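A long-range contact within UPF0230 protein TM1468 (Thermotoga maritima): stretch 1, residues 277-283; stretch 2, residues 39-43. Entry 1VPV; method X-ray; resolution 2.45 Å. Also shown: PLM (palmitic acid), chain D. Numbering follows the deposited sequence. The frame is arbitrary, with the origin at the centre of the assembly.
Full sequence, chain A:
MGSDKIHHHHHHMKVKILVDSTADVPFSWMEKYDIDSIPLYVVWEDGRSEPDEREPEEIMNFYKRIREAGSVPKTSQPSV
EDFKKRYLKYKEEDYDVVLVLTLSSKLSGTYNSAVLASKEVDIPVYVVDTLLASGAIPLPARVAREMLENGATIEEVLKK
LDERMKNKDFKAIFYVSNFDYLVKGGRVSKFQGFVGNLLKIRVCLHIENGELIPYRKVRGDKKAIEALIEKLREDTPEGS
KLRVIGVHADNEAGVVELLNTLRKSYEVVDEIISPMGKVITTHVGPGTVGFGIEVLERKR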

ATOM      1  N   GLY A 277      -1.034  -8.012   1.692  1.00 23.77           N
ATOM      2  CA  GLY A 277      -0.325  -9.135   1.056  1.00 23.81           C
ATOM      3  C   GLY A 277       0.760  -9.757   1.932  1.00 22.86           C
ATOM      4  O   GLY A 277       0.900  -9.431   3.110  1.00 21.82           O
ATOM      5  N   LYS A 278       1.535 -10.652   1.333  1.00 22.09           N
ATOM      6  CA  LYS A 278       2.561 -11.412   2.070  1.00 24.50           C
ATOM      7  C   LYS A 278       3.700 -10.515   2.581  1.00 21.66           C
ATOM      8  O   LYS A 278       4.148 -10.639   3.715  1.00 20.94           O
ATOM      9  CB  LYS A 278       3.144 -12.560   1.207  1.00 24.04           C
ATOM     10  CG  LYS A 278       2.121 -13.424   0.484  1.00 19.87           C
ATOM     11  CD  LYS A 278       2.797 -14.676  -0.087  1.00 24.89           C
ATOM     12  CE  LYS A 278       1.827 -15.566  -0.860  1.00 20.56           C
ATOM     13  NZ  LYS A 278       2.605 -16.584  -1.607  1.00 18.60           N
ATOM     14  N   VAL A 279       4.162  -9.611   1.740  1.00 23.05           N
ATOM     15  CA  VAL A 279       5.273  -8.736   2.118  1.00 22.20           C
ATOM     16  C   VAL A 279       4.865  -7.745   3.217  1.00 20.49           C
ATOM     17  O   VAL A 279       5.539  -7.613   4.236  1.00 22.83           O
ATOM     18  CB  VAL A 279       5.840  -8.023   0.885  1.00 21.40           C
ATOM     19  CG1 VAL A 279       6.893  -7.025   1.275  1.00 22.60           C
ATOM     20  CG2 VAL A 279       6.452  -9.058  -0.060  1.00 23.64           C
ATOM     21  N   ILE A 280       3.767  -7.048   3.035  1.00 17.69           N
ATOM     22  CA  ILE A 280       3.347  -6.113   4.053  1.00 19.24           C
ATOM     23  C   ILE A 280       3.102  -6.850   5.395  1.00 20.10           C
ATOM     24  O   ILE A 280       3.577  -6.427   6.467  1.00 15.98           O
ATOM     25  CB  ILE A 280       2.147  -5.293   3.564  1.00 19.36           C
ATOM     26  CG1 ILE A 280       2.613  -4.317   2.461  1.00 19.56           C
ATOM     27  CG2 ILE A 280       1.485  -4.560   4.705  1.00 24.79           C
ATOM     28  CD1 ILE A 280       3.406  -3.127   2.965  1.00 27.09           C
ATOM     29  N   THR A 281       2.418  -7.978   5.317  1.00 20.36           N
ATOM     30  CA  THR A 281       2.132  -8.765   6.513  1.00 21.63           C
ATOM     31  C   THR A 281       3.388  -9.180   7.245  1.00 21.53           C
ATOM     32  O   THR A 281       3.440  -9.189   8.482  1.00 21.73           O
ATOM     33  CB  THR A 281       1.353 -10.032   6.148  1.00 18.83           C
ATOM     34  OG1 THR A 281       0.146  -9.632   5.507  1.00 23.39           O
ATOM     35  CG2 THR A 281       0.983 -10.814   7.384  1.00 21.72           C
ATOM     36  N   THR A 282       4.386  -9.568   6.465  1.00 23.53           N
ATOM     37  CA  THR A 282       5.639 -10.077   6.994  1.00 21.94           C
ATOM     38  C   THR A 282       6.249  -9.015   7.877  1.00 22.76           C
ATOM     39  O   THR A 282       6.787  -9.328   8.952  1.00 25.40           O
ATOM     40  CB  THR A 282       6.584 -10.505   5.852  1.00 21.42           C
ATOM     41  OG1 THR A 282       6.135 -11.773   5.299  1.00 22.40           O
ATOM     42  CG2 THR A 282       8.034 -10.627   6.359  1.00 20.39           C
ATOM     43  N   HIS A 283       6.111  -7.759   7.450  1.00 22.46           N
ATOM     44  CA  HIS A 283       6.691  -6.631   8.163  1.00 22.97           C
ATOM     45  C   HIS A 283       5.816  -6.124   9.288  1.00 22.80           C
ATOM     46  O   HIS A 283       6.360  -5.622  10.259  1.00 23.82           O
ATOM     47  CB  HIS A 283       6.967  -5.458   7.220  1.00 23.20           C
ATOM     48  CG  HIS A 283       8.183  -5.641   6.406  1.00 21.54           C
ATOM     49  ND1 HIS A 283       9.401  -5.134   6.790  1.00 17.94           N
ATOM     50  CD2 HIS A 283       8.387  -6.305   5.242  1.00 20.66           C
ATOM     51  CE1 HIS A 283      10.313  -5.485   5.895  1.00 24.89           C
ATOM     52  NE2 HIS A 283       9.716  -6.169   4.932  1.00 16.44           N
TER
HETATM   53  C1  PLM D 501      11.331  -5.117   0.046  1.00 34.58           C
HETATM   54  O1  PLM D 501      11.921  -4.447  -0.852  1.00 33.10           O
HETATM   55  O2  PLM D 501      11.859  -6.152   0.563  1.00 29.42           O
HETATM   56  C2  PLM D 501       9.954  -4.662   0.474  1.00 28.71           C
HETATM   57  C3  PLM D 501      10.003  -3.925   1.797  1.00 19.59           C
HETATM   58  C4  PLM D 501       8.590  -3.608   2.269  1.00 17.20           C
HETATM   59  C5  PLM D 501       8.663  -2.934   3.635  1.00 17.40           C
HETATM   60  C6  PLM D 501       7.300  -2.593   4.178  1.00 19.64           C
HETATM   61  C7  PLM D 501       7.366  -1.859   5.509  1.00 20.02           C
HETATM   62  C8  PLM D 501       6.018  -1.891   6.222  1.00 18.58           C
HETATM   63  C9  PLM D 501       5.029  -0.936   5.589  1.00 18.97           C
HETATM   64  CA  PLM D 501       3.660  -1.021   6.234  1.00 21.27           C
HETATM   65  CB  PLM D 501       2.741   0.058   5.683  1.00 15.01           C
HETATM   66  CC  PLM D 501       1.298  -0.209   6.104  1.00 18.39           C
HETATM   67  CD  PLM D 501       0.351   0.944   5.712  1.00 20.79           C
HETATM   68  CE  PLM D 501      -1.110   0.589   5.927  1.00 21.45           C
HETATM   69  CF  PLM D 501      -2.039   1.775   5.720  1.00 28.46           C
HETATM   70  CG  PLM D 501      -2.397   1.994   4.248  1.00 28.46           C
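Stretch 2, residues 39-43: PLYVV

Stretch 1 opens with Gly277 at the N-cap position and then runs as the first turns of a helix from Lys278 onward. Stretch 2 begins as an extended loop at Pro39 and Leu40 and becomes a β-strand at Tyr41, Val42 and Val43. The strand passes the helix with its N-to-C direction at 45° to that of the helix, and the two axes come within 8.5 Å. The CA atoms of Val279 and Val42 are the nearest pair across the stretches, 6.4 Å apart. No hydrogen bond joins the stretches, so the contact rests on the packing of side chains.

Within the helix, Thr281 N and Thr282 N donate to Gly277 O and Lys278 O, each at 3.0 Å. The threonine hydroxyls turn back to the same carbonyls: Thr281 OG1 lies 2.5 Å from Gly277 O, and Thr282 OG1 lies 2.8 Å from Lys278 O. A polar group is thereby satisfied inside the helix, which lets Thr282 sit in buried surroundings with its OG1 4.1 Å from Val42 CG2.

Val42 points toward the helix, and its compact, branched side chain suits both an extended backbone and a close approach. Its CG2 meets Val279 CG2 at 3.9 Å and Lys278 CB at 3.8 Å. Lys278 thus offers its aliphatic base to the valine, while the end of its chain leads away and its NZ is hydrogen-bonded elsewhere in the structure. Val279, though its CA-to-CB bond points sideways, also brings its apolar CG2 to Leu40 CB at 3.7 Å. Leu40 is long enough to meet Val279 through CB while its CD2 reaches the palmitic acid. Alternation along the extended chain turns Tyr41 away, between the inward-pointing Leu40 and Val42.

The palmitic acid extends this apolar surface: its C2 lies 3.4 Å from Leu40 CD2, and its C4 lies 3.9 Å from Val279 CG1, so both stretches touch the lipid.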

ATOM      1  N   PRO A  39       4.797  -9.123  -8.188  1.00 24.83           N
ATOM      2  CA  PRO A  39       5.142  -9.680  -6.878  1.00 24.94           C
ATOM      3  C   PRO A  39       6.535  -9.303  -6.365  1.00 25.17           C
ATOM      4  O   PRO A  39       7.520  -9.381  -7.100  1.00 23.18           O
ATOM      5  CB  PRO A  39       5.072 -11.207  -7.089  1.00 24.07           C
ATOM      6  CG  PRO A  39       4.580 -11.429  -8.479  1.00 25.19           C
ATOM      7  CD  PRO A  39       4.723 -10.160  -9.241  1.00 23.76           C
ATOM      8  N   LEU A  40       6.605  -8.915  -5.100  1.00 23.34           N
ATOM      9  CA  LEU A  40       7.859  -9.010  -4.386  1.00 22.67           C
ATOM     10  C   LEU A  40       7.959 -10.438  -3.811  1.00 22.91           C
ATOM     11  O   LEU A  40       7.054 -11.265  -3.991  1.00 20.22           O
ATOM     12  CB  LEU A  40       7.942  -7.955  -3.277  1.00 23.21           C
ATOM     13  CG  LEU A  40       8.399  -6.564  -3.684  1.00 18.93           C
ATOM     14  CD1 LEU A  40       7.312  -5.843  -4.504  1.00 20.47           C
ATOM     15  CD2 LEU A  40       8.777  -5.749  -2.469  1.00 20.76           C
ATOM     16  N   TYR A  41       9.064 -10.707  -3.121  1.00 24.21           N
ATOM     17  CA  TYR A  41       9.361 -12.039  -2.617  1.00 25.08           C
ATOM     18  C   TYR A  41       9.497 -12.106  -1.099  1.00 21.84           C
ATOM     19  O   TYR A  41       9.918 -11.156  -0.433  1.00 19.66           O
ATOM     20  CB  TYR A  41      10.624 -12.579  -3.259  1.00 26.15           C
ATOM     21  CG  TYR A  41      10.569 -12.600  -4.756  1.00 28.90           C
ATOM     22  CD1 TYR A  41       9.921 -13.621  -5.432  1.00 27.53           C
ATOM     23  CD2 TYR A  41      11.199 -11.602  -5.503  1.00 38.99           C
ATOM     24  CE1 TYR A  41       9.856 -13.643  -6.814  1.00 35.03           C
ATOM     25  CE2 TYR A  41      11.166 -11.623  -6.909  1.00 41.56           C
ATOM     26  CZ  TYR A  41      10.487 -12.646  -7.552  1.00 39.94           C
ATOM     27  OH  TYR A  41      10.445 -12.662  -8.930  1.00 39.00           O
ATOM     28  N   VAL A  42       9.122 -13.267  -0.596  1.00 20.49           N
ATOM     29  CA  VAL A  42       9.177 -13.602   0.801  1.00 23.01           C
ATOM     30  C   VAL A  42      10.134 -14.817   0.908  1.00 21.39           C
ATOM     31  O   VAL A  42       9.913 -15.852   0.274  1.00 18.09           O
ATOM     32  CB  VAL A  42       7.753 -13.934   1.332  1.00 23.31           C
ATOM     33  CG1 VAL A  42       7.804 -14.584   2.697  1.00 29.10           C
ATOM     34  CG2 VAL A  42       6.938 -12.690   1.400  1.00 28.25           C
ATOM     35  N   VAL A  43      11.193 -14.657   1.696  1.00 20.27           N
ATOM     36  CA  VAL A  43      12.230 -15.667   1.860  1.00 20.26           C
ATOM     37  C   VAL A  43      12.297 -16.086   3.318  1.00 20.43           C
ATOM     38  O   VAL A  43      12.669 -15.298   4.167  1.00 20.55           O
ATOM     39  CB  VAL A  43      13.606 -15.119   1.434  1.00 19.53           C
ATOM     40  CG1 VAL A  43      14.660 -16.201   1.529  1.00 22.61           C
ATOM     41  CG2 VAL A  43      13.529 -14.608   0.003  1.00 22.36           C
TER